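Mobilization protein A (Pseudomonas aeruginosa, PDB 2NS6) nicks one DNA strand at the origin of transfer of its plasmid, as the metal-dependent relaxase of the relaxosome that starts conjugative mobilization. Local coordinates at residues Ala77-Leu82 / Lys88-Glu93; Ala54-Ala59 / Ser125-Asp130; Tyr63-Gly68 / Phe140-Gly145; Lys72-Ala77 / Lys162-Gln167. One frame throughout, in Å; residues are numbered along the deposited sequence.

Contact 1: residues Ala77-Leu82 / Lys88-Glu93; sequences ALPVEL and KALASE
Leu90, on helix 84-99, pushes its side chain against Leu78, Pro79 and Leu82 in the loop that follows strand 71-77. The arrangement is a strand-loop-helix unit closing on itself: the connection after one strand of the five-stranded antiparallel relaxase sheet is packed down by the helix that follows it. Leu90 loses more surface than any other residue here, and a single methyl, CD2, does its touching. With CG anti to the backbone N (chi1 173°), the branch is carried out toward the loop. Leu78 points at the helix but stays at the limit of contact, its CD2 lying 4.5 Å from Leu90 CD2. Leu82 runs across Leu90 at about a right angle, while Pro79 presents the CD atom of its ring to the same methyl. All the touching residues are buried and every contact is apolar, so shape and hydrophobic burial hold the pieces together. Helix 164-181 joins the same cluster, with Trp172 against both Leu78 and Leu90 and Leu180 against Leu82. Leu90 CD2 thus meets two loop side chains at once, 4.0 Å from Pro79 CD and 3.8 Å from Leu82 CD2.

Contact 2: residues Ala54-Ala59 / Ser125-Asp130; sequences ADYWDA and SERIND
Tyr56 leaves helix 53-63 in the direction of Ser125, just past the end of strand 117-124, and its hydroxyl meets the serine hydroxyl. The tyrosine CB sets the course: a chi1 of -174° sends the ring out toward Ser125. Beyond CG, one edge of the ring passes over the neighbouring indole, CD2 standing 3.9 Å above the plane of Trp57 and offset toward its rim. The next atom on that edge, CE2, has already reached the serine, 3.5 Å from Ser125 CB. At the tip, Tyr56 OH and Ser125 OG are joined by a short hydrogen bond of 2.6 Å in which either could be the donor, and OG lies near the plane of the phenol ring, at its edge. This contact ties a helix on one face of the relaxase's central antiparallel sheet to the loop that leaves its middle strand. The phenol oxygen also bonds to Trp139 NE1, so two partners grip it and fix where the ring ends. It rests as well against the aliphatic root of Arg127, 3.6 Å from Arg127 CB; the guanidinium leads elsewhere, to the carbonyl of Ala153. Trp57 approaches the same serine obliquely, its CH2 4.0 Å from Ser125 CB, while its NE1 is bonded to Thr107 OG1 on strand 106-113.

Contact 3: residues Tyr63-Gly68 / Phe140-Gly145; sequences YERANG and FKRYNG
Glu64 and Phe140 bring the two backbones closest, their CA atoms 5.6 Å apart. Glu64 is the first residue to leave helical geometry after helix 53-63, and a type I turn from Arg65 to Gly68 then redirects the chain. The contact joins this connection to strand 71-77 with the irregular loop after helix 136-139, at the periphery of the relaxase domain and away from the metal and tyrosine sites. Two neighbours in sequence touch the Phe140 ring obliquely: Tyr63 CB lies 4.0 Å from Phe140 CD1, and Glu64 CG lies 3.7 Å from Phe140 CD2. Glu64 bends at chi2 (-76°), which turns its carboxylate off the line of its first bonds. A bridging water donates to both sides, to Phe140 O at 2.8 Å and to Glu64 OE1 at 3.2 Å. The same OE1 accepts a weak bond from Arg65 N, while OE2 forms a salt bridge with Lys155. Farther out, Arg65 NH1 comes 3.7 Å from Arg142 NH1, at the edge of the Arg142 guanidinium, with the two planes 85° apart. The buried ring and bridged carboxylate thus join the loops, whereas the two exposed, like-charged arginines probably add little attraction, their repulsion likely being screened by solvent.

Contact 4: residues Lys72-Ala77 / Lys162-Gln167; sequences KEVEFA and KAWLEQ
Lys72 curls its side chain against the six-membered ring of Trp164, with NZ only 3.1 Å from Trp164 CZ3. A chi1 near 180° directs the lysine chain from strand 71-77 toward the helix, but it bends at chi2 (69°) and again at chi4 (-72°). These two kinks bring the ammonium up to the benzo ring, which it meets obliquely, and place NZ 3.4 Å from Trp164 CE3. The methylene before it takes part too, Lys72 CE being 3.8 Å from Trp164 CZ3. Two residues along, Val74 uses a single branch: its CG2 lies in the plane of the indole, at the edge, 4.0 Å from Trp164 CH2. Tryptophan and strand side chains come from opposite directions, so the benzo end of the indole is lodged against both. Lys72 and Val74 belong to the same face of the central antiparallel sheet of the relaxase domain, and Trp164 lies near the start of helix 164-181, which packs across that face. The intervening Glu73 is turned to the other side, where it forms a salt bridge with Lys21 of helix 18-26. Farther along the strand Phe76 continues the layer, its ring meeting Trp172 of the same helix. Leu159, in the loop before the helix, touches both Lys72 and Trp164. The positive charge of the lysine so close to the indole would be expected to polarise its electrons toward NZ.

Strand 71-77 and its continuation connect contacts 1 and 4, which share Ala77 and have centres 16 Å apart; helix 164-181, which supplies one side of contact 4, also packs against contact 1. Contacts 2 and 3 form a second group, 11 Å apart, across the chain's centre from contact 1. They touch directly: Arg127 NH1 lies 3.1 Å from Lys141 O, a probable hydrogen bond, and Ala59 packs on Phe140. Along the chain contact 1 is nested within the loops closed by the other three, while contacts 2, 3 and 4 cross one another. The interleaving binds helices and loops around one sheet, whose strands 106-113 and 117-124 carry the metal-binding histidines His111, His119 and His121.

Contact 1: residues Ala77-Leu82 / Lys88-Glu93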
loop_
_atom_site.group_PDB
_atom_site.type_symbol
_atom_site.label_atom_id
_atom_site.label_comp_id
_atom_site.label_asym_id
_atom_site.label_seq_id
_atom_site.Cartn_x
_atom_site.Cartn_y
_atom_site.Cartn_z
ATOM N N ALA A 77 10.713 8.523 2.309
ATOM C CA ALA A 77 11.338 9.483 1.411
ATOM C C ALA A 77 12.099 8.736 0.320
ATOM O O ALA A 77 12.607 7.636 0.553
ATOM C CB ALA A 77 12.296 10.390 2.197
ATOM N N LEU A 78 12.173 9.335 -0.864
ATOM C CA LEU A 78 12.877 8.742 -2.006
ATOM C C LEU A 78 14.185 9.499 -2.291
ATOM O O LEU A 78 14.242 10.717 -2.154
ATOM C CB LEU A 78 11.980 8.786 -3.251
ATOM C CG LEU A 78 10.718 7.913 -3.241
ATOM C CD1 LEU A 78 9.823 8.287 -4.404
ATOM C CD2 LEU A 78 11.115 6.433 -3.316
ATOM N N PRO A 79 15.253 8.783 -2.686
ATOM C CA PRO A 79 16.528 9.452 -2.976
ATOM C C PRO A 79 16.366 10.459 -4.117
ATOM O O PRO A 79 15.875 10.105 -5.195
ATOM C CB PRO A 79 17.447 8.295 -3.360
ATOM C CG PRO A 79 16.888 7.140 -2.582
ATOM C CD PRO A 79 15.400 7.318 -2.772
ATOM N N VAL A 80 16.777 11.708 -3.889
ATOM C CA VAL A 80 16.654 12.748 -4.915
ATOM C C VAL A 80 17.568 12.579 -6.119
ATOM O O VAL A 80 17.269 13.091 -7.197
ATOM C CB VAL A 80 16.918 14.167 -4.344
ATOM C CG1 VAL A 80 15.655 14.721 -3.695
ATOM C CG2 VAL A 80 18.054 14.120 -3.339
ATOM N N GLU A 81 18.679 11.869 -5.938
ATOM C CA GLU A 81 19.634 11.656 -7.023
ATOM C C GLU A 81 19.062 10.750 -8.109
ATOM O O GLU A 81 19.399 10.880 -9.284
ATOM C CB GLU A 81 20.922 11.020 -6.487
ATOM C CG GLU A 81 21.537 11.704 -5.265
ATOM C CD GLU A 81 21.350 10.898 -3.984
ATOM O OE1 GLU A 81 20.188 10.702 -3.557
ATOM O OE2 GLU A 81 22.364 10.447 -3.405
ATOM N N LEU A 82 18.208 9.817 -7.699
ATOM C CA LEU A 82 17.595 8.861 -8.615
ATOM C C LEU A 82 16.674 9.530 -9.635
ATOM O O LEU A 82 16.058 10.553 -9.351
ATOM C CB LEU A 82 16.821 7.805 -7.804
ATOM C CG LEU A 82 17.392 6.385 -7.629
ATOM C CD1 LEU A 82 18.896 6.402 -7.457
ATOM C CD2 LEU A 82 16.713 5.717 -6.437
ATOM N N LYS A 88 10.523 5.006 -9.584
ATOM C CA LYS A 88 9.366 4.144 -9.825
ATOM C C LYS A 88 9.714 2.677 -9.588
ATOM O O LYS A 88 8.970 1.967 -8.922
ATOM C CB LYS A 88 8.854 4.297 -11.260
ATOM C CG LYS A 88 8.233 5.645 -11.576
ATOM C CD LYS A 88 7.815 5.698 -13.037
ATOM C CE LYS A 88 7.181 7.026 -13.366
ATOM N NZ LYS A 88 6.628 7.056 -14.743
ATOM N N ALA A 89 10.835 2.222 -10.139
ATOM C CA ALA A 89 11.233 0.832 -9.958
ATOM C C ALA A 89 11.480 0.532 -8.488
ATOM O O ALA A 89 11.042 -0.499 -7.978
ATOM C CB ALA A 89 12.491 0.523 -10.788
ATOM N N LEU A 90 12.180 1.432 -7.802
ATOM C CA LEU A 90 12.487 1.242 -6.380
ATOM C C LEU A 90 11.239 1.131 -5.497
ATOM O O LEU A 90 11.142 0.221 -4.669
ATOM C CB LEU A 90 13.374 2.390 -5.872
ATOM C CG LEU A 90 13.654 2.439 -4.368
ATOM C CD1 LEU A 90 14.348 1.163 -3.919
ATOM C CD2 LEU A 90 14.518 3.651 -4.044
ATOM N N ALA A 91 10.295 2.055 -5.676
ATOM C CA ALA A 91 9.055 2.063 -4.900
ATOM C C ALA A 91 8.249 0.786 -5.132
ATOM O O ALA A 91 7.775 0.159 -4.178
ATOM C CB ALA A 91 8.206 3.288 -5.270
ATOM N N SER A 92 8.103 0.409 -6.402
ATOM C CA SER A 92 7.368 -0.802 -6.766
ATOM C C SER A 92 8.059 -1.982 -6.113
ATOM O O SER A 92 7.424 -2.842 -5.497
ATOM C CB SER A 92 7.381 -1.016 -8.280
ATOM O OG SER A 92 6.904 0.122 -8.968
ATOM N N GLU A 93 9.377 -2.011 -6.265
ATOM C CA GLU A 93 10.189 -3.078 -5.705
ATOM C C GLU A 93 9.959 -3.208 -4.206
ATOM O O GLU A 93 9.753 -4.314 -3.699
ATOM C CB GLU A 93 11.669 -2.806 -5.986
ATOM C CG GLU A 93 12.606 -3.941 -5.595
ATOM C CD GLU A 93 14.063 -3.497 -5.566
ATOM O OE1 GLU A 93 14.391 -2.608 -4.751
ATOM O OE2 GLU A 93 14.870 -4.031 -6.349
#

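Contact 2: residues Ala54-Ala59 / Ser125-Asp130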
loop_
_atom_site.group_PDB
_atom_site.type_symbol
_atom_site.label_atom_id
_atom_site.label_comp_id
_atom_site.label_asym_id
_atom_site.label_seq_id
_atom_site.Cartn_x
_atom_site.Cartn_y
_atom_site.Cartn_z
ATOM N N ALA A 54 -9.854 1.792 -6.462
ATOM C CA ALA A 54 -10.802 2.446 -5.568
ATOM C C ALA A 54 -11.937 1.508 -5.172
ATOM O O ALA A 54 -12.468 1.596 -4.059
ATOM C CB ALA A 54 -11.374 3.700 -6.231
ATOM N N ASP A 55 -12.311 0.603 -6.070
ATOM C CA ASP A 55 -13.391 -0.326 -5.747
ATOM C C ASP A 55 -13.038 -1.154 -4.510
ATOM O O ASP A 55 -13.910 -1.480 -3.709
ATOM C CB ASP A 55 -13.698 -1.258 -6.934
ATOM C CG ASP A 55 -14.065 -0.498 -8.201
ATOM O OD1 ASP A 55 -14.602 0.627 -8.112
ATOM O OD2 ASP A 55 -13.827 -1.039 -9.302
ATOM N N TYR A 56 -11.759 -1.479 -4.340
ATOM C CA TYR A 56 -11.344 -2.269 -3.186
ATOM C C TYR A 56 -11.475 -1.457 -1.896
ATOM O O TYR A 56 -11.957 -1.956 -0.874
ATOM C CB TYR A 56 -9.891 -2.733 -3.349
ATOM C CG TYR A 56 -9.426 -3.680 -2.267
ATOM C CD1 TYR A 56 -9.648 -5.053 -2.374
ATOM C CD2 TYR A 56 -8.795 -3.203 -1.120
ATOM C CE1 TYR A 56 -9.260 -5.926 -1.371
ATOM C CE2 TYR A 56 -8.400 -4.069 -0.103
ATOM C CZ TYR A 56 -8.637 -5.430 -0.236
ATOM O OH TYR A 56 -8.262 -6.301 0.761
ATOM N N TRP A 57 -11.045 -0.204 -1.939
ATOM C CA TRP A 57 -11.113 0.646 -0.765
ATOM C C TRP A 57 -12.548 1.019 -0.412
ATOM O O TRP A 57 -12.875 1.207 0.766
ATOM C CB TRP A 57 -10.247 1.883 -0.987
ATOM C CG TRP A 57 -8.842 1.485 -1.339
ATOM C CD1 TRP A 57 -8.191 1.724 -2.510
ATOM C CD2 TRP A 57 -7.941 0.726 -0.521
ATOM N NE1 TRP A 57 -6.934 1.163 -2.477
ATOM C CE2 TRP A 57 -6.754 0.550 -1.263
ATOM C CE3 TRP A 57 -8.019 0.188 0.778
ATOM C CZ2 TRP A 57 -5.650 -0.158 -0.759
ATOM C CZ3 TRP A 57 -6.925 -0.511 1.279
ATOM C CH2 TRP A 57 -5.751 -0.672 0.507
ATOM N N ASP A 58 -13.402 1.109 -1.429
ATOM C CA ASP A 58 -14.819 1.416 -1.209
ATOM C C ASP A 58 -15.418 0.278 -0.376
ATOM O O ASP A 58 -16.114 0.520 0.608
ATOM C CB ASP A 58 -15.596 1.498 -2.537
ATOM C CG ASP A 58 -15.364 2.803 -3.303
ATOM O OD1 ASP A 58 -15.166 3.868 -2.677
ATOM O OD2 ASP A 58 -15.410 2.759 -4.558
ATOM N N ALA A 59 -15.150 -0.960 -0.791
ATOM C CA ALA A 59 -15.665 -2.141 -0.095
ATOM C C ALA A 59 -15.130 -2.175 1.327
ATOM O O ALA A 59 -15.884 -2.360 2.284
ATOM C CB ALA A 59 -15.260 -3.419 -0.841
ATOM N N SER A 125 -3.481 -3.400 2.512
ATOM C CA SER A 125 -4.650 -4.052 3.090
ATOM C C SER A 125 -4.146 -5.351 3.704
ATOM O O SER A 125 -3.471 -6.139 3.037
ATOM C CB SER A 125 -5.670 -4.368 1.996
ATOM O OG SER A 125 -6.671 -5.244 2.480
ATOM N N GLU A 126 -4.471 -5.576 4.971
ATOM C CA GLU A 126 -4.024 -6.777 5.660
ATOM C C GLU A 126 -4.926 -7.981 5.431
ATOM O O GLU A 126 -5.351 -8.644 6.380
ATOM C CB GLU A 126 -3.877 -6.494 7.154
ATOM C CG GLU A 126 -2.684 -5.612 7.476
ATOM C CD GLU A 126 -2.804 -4.965 8.838
ATOM O OE1 GLU A 126 -1.866 -5.095 9.648
ATOM O OE2 GLU A 126 -3.844 -4.325 9.089
ATOM N N ARG A 127 -5.202 -8.249 4.158
ATOM C CA ARG A 127 -6.028 -9.374 3.732
ATOM C C ARG A 127 -5.201 -10.156 2.732
ATOM O O ARG A 127 -4.637 -9.590 1.801
ATOM C CB ARG A 127 -7.312 -8.880 3.055
ATOM C CG ARG A 127 -8.265 -8.151 3.992
ATOM C CD ARG A 127 -9.093 -9.147 4.807
ATOM N NE ARG A 127 -9.904 -8.497 5.832
ATOM C CZ ARG A 127 -10.893 -9.093 6.484
ATOM N NH1 ARG A 127 -11.196 -10.354 6.210
ATOM N NH2 ARG A 127 -11.570 -8.440 7.416
ATOM N N ILE A 128 -5.135 -11.463 2.930
ATOM C CA ILE A 128 -4.358 -12.337 2.071
ATOM C C ILE A 128 -5.126 -12.745 0.823
ATOM O O ILE A 128 -6.175 -13.393 0.910
ATOM C CB ILE A 128 -3.952 -13.602 2.850
ATOM C CG1 ILE A 128 -3.161 -13.191 4.094
ATOM C CG2 ILE A 128 -3.149 -14.543 1.962
ATOM C CD1 ILE A 128 -2.900 -14.316 5.073
ATOM N N ASN A 129 -4.613 -12.374 -0.344
ATOM C CA ASN A 129 -5.296 -12.766 -1.564
ATOM C C ASN A 129 -4.860 -14.179 -1.927
ATOM O O ASN A 129 -3.755 -14.390 -2.430
ATOM C CB ASN A 129 -4.972 -11.821 -2.716
ATOM C CG ASN A 129 -5.858 -12.072 -3.924
ATOM O OD1 ASN A 129 -6.421 -13.156 -4.074
ATOM N ND2 ASN A 129 -5.979 -11.080 -4.790
ATOM N N ASP A 130 -5.738 -15.141 -1.661
ATOM C CA ASP A 130 -5.463 -16.544 -1.949
ATOM C C ASP A 130 -5.908 -16.957 -3.350
ATOM O O ASP A 130 -5.884 -18.138 -3.684
ATOM C CB ASP A 130 -6.149 -17.443 -0.914
ATOM C CG ASP A 130 -7.606 -17.072 -0.693
ATOM O OD1 ASP A 130 -8.198 -16.413 -1.566
ATOM O OD2 ASP A 130 -8.162 -17.446 0.355
#

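Contact 3: residues Tyr63-Gly68 / Phe140-Gly145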
loop_
_atom_site.group_PDB
_atom_site.type_symbol
_atom_site.label_atom_id
_atom_site.label_comp_id
_atom_site.label_asym_id
_atom_site.label_seq_id
_atom_site.Cartn_x
_atom_site.Cartn_y
_atom_site.Cartn_z
ATOM N N TYR A 63 -17.638 -2.518 4.124
ATOM C CA TYR A 63 -17.778 -3.838 4.737
ATOM C C TYR A 63 -16.896 -4.215 5.929
ATOM O O TYR A 63 -17.272 -5.095 6.696
ATOM C CB TYR A 63 -17.640 -4.918 3.660
ATOM C CG TYR A 63 -18.684 -4.808 2.564
ATOM C CD1 TYR A 63 -18.325 -4.494 1.261
ATOM C CD2 TYR A 63 -20.037 -4.979 2.847
ATOM C CE1 TYR A 63 -19.290 -4.342 0.262
ATOM C CE2 TYR A 63 -21.006 -4.828 1.859
ATOM C CZ TYR A 63 -20.625 -4.507 0.574
ATOM O OH TYR A 63 -21.582 -4.321 -0.386
ATOM N N GLU A 64 -15.730 -3.595 6.095
ATOM C CA GLU A 64 -14.889 -3.961 7.240
ATOM C C GLU A 64 -15.567 -3.525 8.528
ATOM O O GLU A 64 -16.173 -2.460 8.583
ATOM C CB GLU A 64 -13.506 -3.307 7.153
ATOM C CG GLU A 64 -12.365 -4.306 7.018
ATOM C CD GLU A 64 -12.017 -5.013 8.322
ATOM O OE1 GLU A 64 -12.927 -5.356 9.107
ATOM O OE2 GLU A 64 -10.818 -5.238 8.559
ATOM N N ARG A 65 -15.468 -4.349 9.564
ATOM C CA ARG A 65 -16.090 -4.014 10.840
ATOM C C ARG A 65 -15.436 -2.765 11.428
ATOM O O ARG A 65 -14.277 -2.464 11.134
ATOM C CB ARG A 65 -15.958 -5.188 11.812
ATOM C CG ARG A 65 -14.522 -5.553 12.115
ATOM C CD ARG A 65 -14.448 -6.621 13.174
ATOM N NE ARG A 65 -13.080 -6.828 13.651
ATOM C CZ ARG A 65 -12.772 -7.627 14.664
ATOM N NH1 ARG A 65 -13.738 -8.284 15.298
ATOM N NH2 ARG A 65 -11.509 -7.771 15.042
ATOM N N ALA A 66 -16.186 -2.048 12.259
ATOM C CA ALA A 66 -15.716 -0.810 12.886
ATOM C C ALA A 66 -14.346 -0.917 13.542
ATOM O O ALA A 66 -13.480 -0.064 13.332
ATOM C CB ALA A 66 -16.744 -0.327 13.911
ATOM N N ASN A 67 -14.154 -1.956 14.349
ATOM C CA ASN A 67 -12.887 -2.160 15.031
ATOM C C ASN A 67 -11.922 -2.970 14.170
ATOM O O ASN A 67 -11.092 -3.724 14.684
ATOM C CB ASN A 67 -13.117 -2.868 16.370
ATOM C CG ASN A 67 -13.779 -1.968 17.403
ATOM O OD1 ASN A 67 -13.214 -0.945 17.814
ATOM N ND2 ASN A 67 -14.983 -2.341 17.829
ATOM N N GLY A 68 -12.036 -2.817 12.857
ATOM C CA GLY A 68 -11.153 -3.535 11.959
ATOM C C GLY A 68 -10.111 -2.605 11.370
ATOM O O GLY A 68 -10.297 -1.388 11.365
ATOM N N PHE A 140 -14.380 -9.046 3.038
ATOM C CA PHE A 140 -13.934 -8.640 4.364
ATOM C C PHE A 140 -14.587 -9.368 5.547
ATOM O O PHE A 140 -14.322 -9.051 6.712
ATOM C CB PHE A 140 -14.102 -7.122 4.510
ATOM C CG PHE A 140 -13.380 -6.324 3.446
ATOM C CD1 PHE A 140 -14.007 -6.000 2.246
ATOM C CD2 PHE A 140 -12.065 -5.908 3.647
ATOM C CE1 PHE A 140 -13.331 -5.265 1.261
ATOM C CE2 PHE A 140 -11.380 -5.176 2.673
ATOM C CZ PHE A 140 -12.015 -4.855 1.477
ATOM N N LYS A 141 -15.439 -10.344 5.254
ATOM C CA LYS A 141 -16.081 -11.108 6.312
ATOM C C LYS A 141 -15.002 -11.936 6.994
ATOM O O LYS A 141 -13.843 -11.951 6.554
ATOM C CB LYS A 141 -17.165 -12.023 5.726
ATOM C CG LYS A 141 -18.369 -11.272 5.157
ATOM C CD LYS A 141 -19.259 -12.176 4.306
ATOM C CE LYS A 141 -20.532 -11.457 3.876
ATOM N NZ LYS A 141 -20.926 -11.805 2.468
ATOM N N ARG A 142 -15.378 -12.611 8.076
ATOM C CA ARG A 142 -14.448 -13.448 8.816
ATOM C C ARG A 142 -14.000 -14.600 7.938
ATOM O O ARG A 142 -14.743 -15.059 7.075
ATOM C CB ARG A 142 -15.118 -13.982 10.084
ATOM C CG ARG A 142 -15.565 -12.876 11.024
ATOM C CD ARG A 142 -16.292 -13.405 12.252
ATOM N NE ARG A 142 -16.855 -12.310 13.040
ATOM C CZ ARG A 142 -16.134 -11.357 13.627
ATOM N NH1 ARG A 142 -14.810 -11.357 13.523
ATOM N NH2 ARG A 142 -16.737 -10.398 14.314
ATOM N N TYR A 143 -12.774 -15.056 8.161
ATOM C CA TYR A 143 -12.202 -16.155 7.391
ATOM C C TYR A 143 -12.762 -17.489 7.870
ATOM O O TYR A 143 -12.994 -17.675 9.063
ATOM C CB TYR A 143 -10.683 -16.156 7.557
ATOM C CG TYR A 143 -9.967 -17.224 6.770
ATOM C CD1 TYR A 143 -9.996 -17.227 5.377
ATOM C CD2 TYR A 143 -9.222 -18.209 7.414
ATOM C CE1 TYR A 143 -9.295 -18.182 4.648
ATOM C CE2 TYR A 143 -8.518 -19.166 6.694
ATOM C CZ TYR A 143 -8.556 -19.147 5.315
ATOM O OH TYR A 143 -7.837 -20.078 4.597
ATOM N N ASN A 144 -12.971 -18.413 6.939
ATOM C CA ASN A 144 -13.488 -19.735 7.276
ATOM C C ASN A 144 -12.438 -20.784 6.924
ATOM O O ASN A 144 -12.412 -21.301 5.807
ATOM C CB ASN A 144 -14.786 -20.019 6.510
ATOM C CG ASN A 144 -15.551 -21.204 7.076
ATOM O OD1 ASN A 144 -15.007 -22.293 7.221
ATOM N ND2 ASN A 144 -16.823 -20.991 7.397
ATOM N N GLY A 145 -11.578 -21.093 7.891
ATOM C CA GLY A 145 -10.520 -22.067 7.677
ATOM C C GLY A 145 -10.953 -23.402 7.099
ATOM O O GLY A 145 -10.232 -24.000 6.298
HETATM O O HOH W 1 -15.344 -7.492 8.762
#

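Contact 4: residues Lys72-Ala77 / Lys162-Gln167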
loop_
_atom_site.group_PDB
_atom_site.type_symbol
_atom_site.label_atom_id
_atom_site.label_comp_id
_atom_site.label_asym_id
_atom_site.label_seq_id
_atom_site.Cartn_x
_atom_site.Cartn_y
_atom_site.Cartn_z
ATOM N N LYS A 72 -2.795 -0.329 6.412
ATOM C CA LYS A 72 -1.574 0.086 7.088
ATOM C C LYS A 72 -0.898 1.043 6.109
ATOM O O LYS A 72 -0.466 0.642 5.022
ATOM C CB LYS A 72 -0.676 -1.127 7.334
ATOM C CG LYS A 72 0.636 -0.839 8.073
ATOM C CD LYS A 72 0.394 -0.447 9.518
ATOM C CE LYS A 72 1.694 -0.311 10.296
ATOM N NZ LYS A 72 2.333 -1.636 10.555
ATOM N N GLU A 73 -0.821 2.309 6.493
ATOM C CA GLU A 73 -0.211 3.335 5.657
ATOM C C GLU A 73 1.267 3.487 5.967
ATOM O O GLU A 73 1.655 3.694 7.116
ATOM C CB GLU A 73 -0.917 4.668 5.882
ATOM C CG GLU A 73 -0.239 5.863 5.222
ATOM C CD GLU A 73 -1.099 7.107 5.289
ATOM O OE1 GLU A 73 -1.539 7.461 6.403
ATOM O OE2 GLU A 73 -1.336 7.725 4.226
ATOM N N VAL A 74 2.092 3.387 4.938
ATOM C CA VAL A 74 3.528 3.524 5.108
ATOM C C VAL A 74 4.004 4.713 4.276
ATOM O O VAL A 74 3.526 4.922 3.158
ATOM C CB VAL A 74 4.271 2.252 4.648
ATOM C CG1 VAL A 74 5.761 2.396 4.916
ATOM C CG2 VAL A 74 3.724 1.030 5.374
ATOM N N GLU A 75 4.928 5.494 4.830
ATOM C CA GLU A 75 5.472 6.658 4.125
ATOM C C GLU A 75 6.991 6.663 4.186
ATOM O O GLU A 75 7.579 6.512 5.259
ATOM C CB GLU A 75 4.952 7.967 4.724
ATOM C CG GLU A 75 5.207 9.168 3.815
ATOM C CD GLU A 75 4.641 10.468 4.363
ATOM O OE1 GLU A 75 3.534 10.444 4.941
ATOM O OE2 GLU A 75 5.298 11.516 4.194
ATOM N N PHE A 76 7.627 6.842 3.035
ATOM C CA PHE A 76 9.083 6.862 2.991
ATOM C C PHE A 76 9.630 7.839 1.955
ATOM O O PHE A 76 9.076 7.984 0.868
ATOM C CB PHE A 76 9.627 5.450 2.730
ATOM C CG PHE A 76 8.914 4.699 1.636
ATOM C CD1 PHE A 76 7.660 4.134 1.857
ATOM C CD2 PHE A 76 9.490 4.568 0.378
ATOM C CE1 PHE A 76 6.999 3.445 0.844
ATOM C CE2 PHE A 76 8.836 3.879 -0.642
ATOM C CZ PHE A 76 7.586 3.323 -0.410
ATOM N N ALA A 77 10.713 8.523 2.309
ATOM C CA ALA A 77 11.338 9.483 1.411
ATOM C C ALA A 77 12.099 8.736 0.320
ATOM O O ALA A 77 12.607 7.636 0.553
ATOM C CB ALA A 77 12.296 10.390 2.197
ATOM N N LYS A 162 6.164 -5.921 16.887
ATOM C CA LYS A 162 6.841 -4.714 17.342
ATOM C C LYS A 162 8.109 -4.446 16.548
ATOM O O LYS A 162 8.450 -3.295 16.266
ATOM C CB LYS A 162 7.178 -4.841 18.820
ATOM N N ALA A 163 8.804 -5.518 16.188
ATOM C CA ALA A 163 10.039 -5.412 15.424
ATOM C C ALA A 163 9.788 -5.033 13.974
ATOM O O ALA A 163 10.718 -4.663 13.259
ATOM C CB ALA A 163 10.799 -6.742 15.484
ATOM N N TRP A 164 8.534 -5.116 13.535
ATOM C CA TRP A 164 8.215 -4.816 12.139
ATOM C C TRP A 164 8.665 -3.440 11.644
ATOM O O TRP A 164 9.184 -3.319 10.539
ATOM C CB TRP A 164 6.714 -4.964 11.890
ATOM C CG TRP A 164 6.357 -4.808 10.437
ATOM C CD1 TRP A 164 6.442 -5.759 9.464
ATOM C CD2 TRP A 164 5.904 -3.613 9.794
ATOM N NE1 TRP A 164 6.069 -5.230 8.250
ATOM C CE2 TRP A 164 5.735 -3.912 8.425
ATOM C CE3 TRP A 164 5.634 -2.313 10.242
ATOM C CZ2 TRP A 164 5.297 -2.962 7.497
ATOM C CZ3 TRP A 164 5.199 -1.366 9.318
ATOM C CH2 TRP A 164 5.037 -1.698 7.960
ATOM N N LEU A 165 8.464 -2.406 12.457
ATOM C CA LEU A 165 8.834 -1.051 12.064
ATOM C C LEU A 165 10.314 -0.897 11.714
ATOM O O LEU A 165 10.648 -0.437 10.624
ATOM C CB LEU A 165 8.446 -0.059 13.161
ATOM C CG LEU A 165 8.898 1.394 12.953
ATOM C CD1 LEU A 165 8.489 1.873 11.572
ATOM C CD2 LEU A 165 8.300 2.286 14.039
ATOM N N GLU A 166 11.201 -1.291 12.624
ATOM C CA GLU A 166 12.629 -1.168 12.356
ATOM C C GLU A 166 13.076 -2.141 11.265
ATOM O O GLU A 166 13.927 -1.812 10.438
ATOM C CB GLU A 166 13.422 -1.370 13.651
ATOM C CG GLU A 166 13.133 -0.271 14.668
ATOM C CD GLU A 166 13.618 1.099 14.198
ATOM O OE1 GLU A 166 13.038 2.122 14.622
ATOM O OE2 GLU A 166 14.589 1.152 13.408
ATOM N N GLN A 167 12.492 -3.335 11.258
ATOM C CA GLN A 167 12.817 -4.320 10.236
ATOM C C GLN A 167 12.447 -3.760 8.866
ATOM O O GLN A 167 13.129 -4.009 7.876
ATOM C CB GLN A 167 12.041 -5.615 10.477
ATOM C CG GLN A 167 12.809 -6.689 11.233
ATOM C CD GLN A 167 11.902 -7.794 11.750
ATOM O OE1 GLN A 167 10.901 -8.146 11.110
ATOM N NE2 GLN A 167 12.251 -8.356 12.909
#